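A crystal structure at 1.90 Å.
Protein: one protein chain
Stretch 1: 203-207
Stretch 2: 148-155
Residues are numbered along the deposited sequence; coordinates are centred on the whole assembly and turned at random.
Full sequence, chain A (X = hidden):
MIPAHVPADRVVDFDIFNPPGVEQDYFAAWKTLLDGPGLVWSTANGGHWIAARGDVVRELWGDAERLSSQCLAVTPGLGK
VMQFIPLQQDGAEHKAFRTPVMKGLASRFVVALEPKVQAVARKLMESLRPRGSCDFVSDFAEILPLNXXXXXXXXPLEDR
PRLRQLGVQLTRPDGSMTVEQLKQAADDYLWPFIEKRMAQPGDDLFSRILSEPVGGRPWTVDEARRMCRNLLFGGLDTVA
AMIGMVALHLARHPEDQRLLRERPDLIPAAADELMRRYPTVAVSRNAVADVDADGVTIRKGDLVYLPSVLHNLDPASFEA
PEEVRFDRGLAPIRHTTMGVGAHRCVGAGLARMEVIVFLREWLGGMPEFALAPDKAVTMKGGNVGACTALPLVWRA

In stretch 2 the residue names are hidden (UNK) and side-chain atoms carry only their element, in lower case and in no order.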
# COMPACT_ATOMS: atom_id res chain seq x y z
N ASP A 203 24.83 4.24 -6.12
CA ASP A 203 23.83 4.40 -7.17
C ASP A 203 22.49 3.75 -6.78
O ASP A 203 21.60 3.57 -7.63
CB ASP A 203 24.34 3.73 -8.43
CG ASP A 203 24.51 2.26 -8.23
OD1 ASP A 203 24.66 1.86 -7.06
OD2 ASP A 203 24.50 1.51 -9.23
N ASP A 204 22.37 3.36 -5.52
CA ASP A 204 21.14 2.78 -4.98
C ASP A 204 20.04 3.82 -4.77
O ASP A 204 20.27 5.02 -4.92
CB ASP A 204 21.44 2.12 -3.64
CG ASP A 204 21.87 3.14 -2.61
OD1 ASP A 204 21.00 3.62 -1.84
OD2 ASP A 204 23.06 3.53 -2.61
N LEU A 205 18.85 3.35 -4.36
CA LEU A 205 17.71 4.25 -4.15
C LEU A 205 17.96 5.40 -3.19
O LEU A 205 17.65 6.54 -3.54
CB LEU A 205 16.47 3.48 -3.67
CG LEU A 205 15.16 4.22 -3.44
CD1 LEU A 205 14.73 5.06 -4.68
CD2 LEU A 205 14.03 3.24 -2.97
N PHE A 206 18.47 5.13 -1.99
CA PHE A 206 18.66 6.22 -1.02
C PHE A 206 19.67 7.22 -1.56
O PHE A 206 19.45 8.44 -1.50
CB PHE A 206 19.13 5.71 0.34
CG PHE A 206 18.02 5.18 1.25
CD1 PHE A 206 16.70 5.09 0.83
CD2 PHE A 206 18.34 4.78 2.57
CE1 PHE A 206 15.68 4.59 1.71
CE2 PHE A 206 17.35 4.26 3.45
CZ PHE A 206 16.04 4.17 3.02
N SER A 207 20.81 6.72 -2.05
CA SER A 207 21.88 7.59 -2.58
C SER A 207 21.39 8.55 -3.64
O SER A 207 21.78 9.73 -3.68
CB SER A 207 22.99 6.75 -3.23
OG SER A 207 23.69 5.98 -2.28
N UNK A 148 13.26 -7.15 -0.62
CA UNK A 148 13.39 -6.21 -1.73
C UNK A 148 13.99 -4.88 -1.26
O UNK A 148 14.88 -4.32 -1.91
c UNK A 148 11.68 -7.34 -3.21
c UNK A 148 12.04 -6.04 -2.46
c UNK A 148 10.28 -7.32 -3.75
c UNK A 148 12.05 -4.82 -3.34
N UNK A 149 13.55 -4.40 -0.10
CA UNK A 149 14.06 -3.12 0.41
C UNK A 149 15.58 -3.13 0.50
O UNK A 149 16.25 -2.17 0.10
c UNK A 149 13.55 -2.87 1.81
c UNK A 149 13.63 -0.37 2.05
c UNK A 149 14.10 -1.63 2.44
c UNK A 149 15.13 -1.71 3.38
c UNK A 149 15.15 0.69 3.61
c UNK A 149 15.65 -0.56 3.98
c UNK A 149 14.16 0.79 2.65
N UNK A 150 16.10 -4.21 1.07
CA UNK A 150 17.55 -4.36 1.26
C UNK A 150 18.29 -4.35 -0.08
O UNK A 150 19.44 -3.83 -0.20
c UNK A 150 17.23 -6.90 4.13
c UNK A 150 17.95 -5.73 3.50
c UNK A 150 17.83 -5.68 1.97
c UNK A 150 17.71 -4.42 4.21
N UNK A 151 17.66 -4.94 -1.10
CA UNK A 151 18.15 -4.83 -2.49
C UNK A 151 18.09 -3.40 -3.04
O UNK A 151 19.09 -2.93 -3.62
c UNK A 151 18.01 -5.83 -4.83
o UNK A 151 17.59 -7.14 -2.88
c UNK A 151 17.42 -5.83 -3.43
N UNK A 152 16.98 -2.70 -2.83
CA UNK A 152 16.84 -1.31 -3.33
C UNK A 152 17.91 -0.35 -2.79
O UNK A 152 18.39 0.51 -3.52
c UNK A 152 12.90 -0.57 -2.82
c UNK A 152 15.47 -0.69 -3.01
c UNK A 152 14.00 -1.54 -4.89
c UNK A 152 14.13 -1.33 -3.40
N UNK A 153 18.28 -0.49 -1.52
CA UNK A 153 19.32 0.36 -0.95
C UNK A 153 20.74 -0.23 -1.08
O UNK A 153 21.74 0.40 -0.67
c UNK A 153 18.99 -0.37 1.47
c UNK A 153 17.64 1.51 0.47
c UNK A 153 19.17 0.12 2.87
c UNK A 153 18.98 0.80 0.48
N UNK A 154 20.81 -1.42 -1.68
CA UNK A 154 22.05 -2.14 -1.94
C UNK A 154 22.92 -2.38 -0.68
O UNK A 154 24.09 -1.99 -0.64
o UNK A 154 23.83 -3.60 -3.46
c UNK A 154 23.89 -2.36 -3.68
c UNK A 154 22.83 -1.45 -3.06
o UNK A 154 24.80 -1.83 -4.35
N UNK A 155 22.36 -3.03 0.34
CA UNK A 155 23.15 -3.40 1.55
C UNK A 155 24.14 -4.52 1.20
O UNK A 155 23.84 -5.32 0.33
c UNK A 155 21.74 -5.31 2.44
c UNK A 155 22.28 -3.91 2.73
c UNK A 155 21.13 -2.93 3.01

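Position 148 carries four side-chain carbons. The chain forks at the first, and one arm is two carbons long. It lies out of reach of stretch 1. This is Ile 148, in the helix that enters from earlier in the chain.

Position 149 has one carbon followed by a ring of six carbons. The CA-to-CB bond points sideways, but the ring comes nearer. Its outermost carbon lies 3.6 Å from CZ of Phe 206. The residue is Phe 149, and that carbon is its CZ. Phe 206 CZ sits at the edge of the Phe 149 ring, near its plane. The ring centroids are 5.7 Å apart and the planes meet at 72°, an oblique pair.

Position 150 has four carbons, forked at the second. It touches nothing on stretch 1. It is Leu 150, with both chi angles off the usual wells.

Position 151 has one carbon that carries one oxygen and one carbon. It too is out of reach. This is Thr 151. Its hydroxyl is hydrogen-bonded to a residue just outside the stretch.

Position 152 has four carbons, forked at the second. One of the end carbons lies 4.0 Å from CD2 of Leu 205. The fork identifies Leu 152, and the end carbon is CD1. The main chain also takes part: Leu 205 N donates to Leu 152 O at 3.0 Å, with a nearly straight angle of 169°.

Position 153 has four carbons, forked at the first, with one arm of two carbons. The one-carbon arm lies over a face of the Phe 206 ring, 3.6 Å from its centroid and 8° off the normal. The residue is Ile 153 and the methyl is CG2, a CH-pi contact. Ile 153 N still bonds back to Phe 149 O, at 3.1 Å.

Position 154 has two carbons, the second carrying two oxygens. Its CB points toward stretch 1 and lies 3.9 Å from CB of Asp 204. This is Asp 154. Its phi is positive, and it is the first residue to leave helical geometry. Asp 154 N to Thr 151 O, at 3.0 Å, is one of the bonds back into the last turn. Asp 154 OD1 is 4.6 Å from Asp 203 OD1, a nearness of like charges.

Position 155 has one carbon carrying two more. It is out of reach of stretch 1. It is Val 155, and Val 155 N bonds to Leu 150 O at 3.1 Å.

The contact joins the end of one helix to the start of another. Leu 152 O accepts from Leu 205 N. Asp 204 is the N-cap of the second helix; Asp 204 OD1 accepts from Ser 207 N at 3.1 Å. Asp 204 CG also lies 3.4 Å from Ile 153 O. Beside this polar junction, Phe 206 meets Ile 153 and Phe 149, and Leu 205 meets Leu 152. Together the stretches bury 322 Å².

Stretch 2 (148-155) IFLTLIDV
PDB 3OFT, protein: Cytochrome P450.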